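Local structure of monooxygenase (Agrobacterium tumefaciens, 2I7G) at residues R46-L51 against Y76-P81. The protein is probably a flavin-dependent oxidoreductase of the luciferase-like monooxygenase family, whose substrate is not established. Numbering follows the deposited sequence. Where two conformers were deposited one is given.
Sequences RRLREL and YVVSSP
V77 pushes both methyls against the helix, and L48 and R47 receive them. CG1 of V77 touches both, 3.7 Å from CD2 of L48 and 3.8 Å from CG of R47, the two contacts at about a right angle. CG2 of V77 sits beside the branch point of L48, 3.9 Å from its CG, so the isopropyl group meets the leucine fork with both prongs. L48 reaches it because its CG stands opposite the carbonyl carbon (chi1 -73°), which carries the fork over to the loop. R47 offers only the root of its chain: the bend at chi2 (66°) turns the guanidinium away from V77 to a salt bridge with E54, about two turns further along the same helix. Helix 40-60 is the first helix after strand 23-28 of the TIM barrel, and residues 76-80 close the long connection from strand 65-68 to helix 81-89, which P81 begins, so the contact ties two successive beta-alpha units together. V78 turns CG2 to the helix, 4.2 Å from CD2 of L48 and equally far from CD2 of L51. The L51 side chain crosses V78 at about a right angle and also packs on F66 and L68 of strand 65-68. No hydrogen bond joins the two segments; the backbone of V77 is instead hydrogen-bonded to A30 and that of V78 to H71. L121 of the second subunit packs on both L48 and V77.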
loop_
_atom_site.group_PDB
_atom_site.type_symbol
_atom_site.label_atom_id
_atom_site.label_comp_id
_atom_site.label_asym_id
_atom_site.label_seq_id
_atom_site.Cartn_x
_atom_site.Cartn_y
_atom_site.Cartn_z
ATOM N N ARG B 46 -7.590 -14.831 6.244
ATOM C CA ARG B 46 -7.090 -16.142 5.835
ATOM C C ARG B 46 -6.661 -16.134 4.366
ATOM O O ARG B 46 -5.629 -16.698 4.010
ATOM C CB ARG B 46 -8.143 -17.212 6.055
ATOM C CG ARG B 46 -7.690 -18.654 5.830
ATOM C CD ARG B 46 -8.886 -19.618 5.986
ATOM N NE ARG B 46 -9.857 -19.099 6.956
ATOM C CZ ARG B 46 -11.110 -18.751 6.676
ATOM N NH1 ARG B 46 -11.578 -18.892 5.450
ATOM N NH2 ARG B 46 -11.891 -18.264 7.631
ATOM N N ARG B 47 -7.463 -15.510 3.503
ATOM C CA ARG B 47 -7.081 -15.466 2.082
ATOM C C ARG B 47 -5.726 -14.777 1.881
ATOM O O ARG B 47 -4.883 -15.253 1.092
ATOM C CB ARG B 47 -8.154 -14.811 1.209
ATOM C CG ARG B 47 -7.807 -14.888 -0.286
ATOM C CD ARG B 47 -7.807 -16.364 -0.826
ATOM N NE ARG B 47 -7.348 -16.558 -2.224
ATOM C CZ ARG B 47 -6.057 -16.691 -2.586
ATOM N NH1 ARG B 47 -5.073 -16.640 -1.672
ATOM N NH2 ARG B 47 -5.725 -16.900 -3.857
ATOM N N LEU B 48 -5.488 -13.686 2.610
ATOM C CA LEU B 48 -4.226 -12.955 2.405
ATOM C C LEU B 48 -3.031 -13.740 2.994
ATOM O O LEU B 48 -1.937 -13.707 2.447
ATOM C CB LEU B 48 -4.329 -11.549 2.988
ATOM C CG LEU B 48 -5.212 -10.618 2.135
ATOM C CD1 LEU B 48 -5.135 -9.222 2.775
ATOM C CD2 LEU B 48 -4.700 -10.545 0.657
ATOM N N ARG B 49 -3.240 -14.413 4.124
ATOM C CA ARG B 49 -2.200 -15.292 4.660
ATOM C C ARG B 49 -1.846 -16.365 3.612
ATOM O O ARG B 49 -0.662 -16.568 3.288
ATOM C CB ARG B 49 -2.621 -15.923 5.997
ATOM C CG ARG B 49 -1.799 -17.176 6.358
ATOM C CD ARG B 49 -1.894 -17.612 7.815
ATOM N NE ARG B 49 -3.261 -17.865 8.262
ATOM C CZ ARG B 49 -4.047 -18.847 7.833
ATOM N NH1 ARG B 49 -3.624 -19.696 6.907
ATOM N NH2 ARG B 49 -5.270 -18.974 8.340
ATOM N N GLU B 50 -2.872 -17.008 3.049
ATOM C CA GLU B 50 -2.660 -18.013 2.003
ATOM C C GLU B 50 -1.960 -17.420 0.758
ATOM O O GLU B 50 -1.025 -18.039 0.196
ATOM C CB GLU B 50 -4.002 -18.651 1.636
ATOM C CG GLU B 50 -4.445 -19.679 2.634
ATOM C CD GLU B 50 -5.914 -20.095 2.437
ATOM O OE1 GLU B 50 -6.644 -19.505 1.583
ATOM O OE2 GLU B 50 -6.335 -20.976 3.214
ATOM N N LEU B 51 -2.376 -16.212 0.363
ATOM C CA LEU B 51 -1.777 -15.566 -0.800
ATOM C C LEU B 51 -0.274 -15.332 -0.583
ATOM O O LEU B 51 0.539 -15.582 -1.495
ATOM C CB LEU B 51 -2.484 -14.234 -1.069
ATOM C CG LEU B 51 -1.966 -13.403 -2.265
ATOM C CD1 LEU B 51 -2.121 -14.200 -3.584
ATOM C CD2 LEU B 51 -2.782 -12.106 -2.271
ATOM N N TYR B 76 -13.606 -10.733 -3.889
ATOM C CA TYR B 76 -12.148 -10.568 -4.104
ATOM C C TYR B 76 -11.594 -9.730 -2.963
ATOM O O TYR B 76 -12.242 -8.766 -2.533
ATOM C CB TYR B 76 -11.871 -9.811 -5.376
ATOM C CG TYR B 76 -12.275 -10.546 -6.629
ATOM C CD1 TYR B 76 -11.579 -11.684 -7.057
ATOM C CD2 TYR B 76 -13.326 -10.069 -7.414
ATOM C CE1 TYR B 76 -11.954 -12.370 -8.233
ATOM C CE2 TYR B 76 -13.703 -10.738 -8.602
ATOM C CZ TYR B 76 -13.005 -11.866 -8.998
ATOM O OH TYR B 76 -13.367 -12.515 -10.177
ATOM N N VAL B 77 -10.445 -10.131 -2.437
ATOM C CA VAL B 77 -9.891 -9.425 -1.293
ATOM C C VAL B 77 -8.887 -8.321 -1.699
ATOM O O VAL B 77 -8.556 -7.468 -0.868
ATOM C CB VAL B 77 -9.279 -10.435 -0.268
ATOM C CG1 VAL B 77 -8.049 -11.138 -0.804
ATOM C CG2 VAL B 77 -8.897 -9.750 1.064
ATOM N N VAL B 78 -8.442 -8.315 -2.950
ATOM C CA VAL B 78 -7.397 -7.343 -3.383
ATOM C C VAL B 78 -8.023 -6.206 -4.184
ATOM O O VAL B 78 -8.185 -6.301 -5.404
ATOM C CB VAL B 78 -6.244 -8.019 -4.136
ATOM C CG1 VAL B 78 -5.195 -6.962 -4.601
ATOM C CG2 VAL B 78 -5.574 -9.099 -3.166
ATOM N N SER B 79 -8.378 -5.139 -3.491
ATOM C CA SER B 79 -8.755 -3.891 -4.148
ATOM C C SER B 79 -7.549 -2.962 -4.208
ATOM O O SER B 79 -7.586 -1.940 -4.881
ATOM C CB SER B 79 -9.878 -3.187 -3.404
ATOM O OG SER B 79 -9.457 -2.826 -2.079
ATOM N N SER B 80 -6.478 -3.330 -3.491
ATOM C CA SER B 80 -5.252 -2.502 -3.480
ATOM C C SER B 80 -4.026 -3.392 -3.653
ATOM O O SER B 80 -3.394 -3.783 -2.659
ATOM C CB SER B 80 -5.192 -1.647 -2.191
ATOM O OG SER B 80 -4.062 -0.788 -2.202
ATOM N N PRO B 81 -3.709 -3.755 -4.910
ATOM C CA PRO B 81 -2.579 -4.673 -5.168
ATOM C C PRO B 81 -1.241 -4.153 -4.598
ATOM O O PRO B 81 -0.490 -4.943 -4.041
ATOM C CB PRO B 81 -2.523 -4.820 -6.702
ATOM C CG PRO B 81 -3.553 -3.873 -7.266
ATOM C CD PRO B 81 -4.453 -3.380 -6.139
#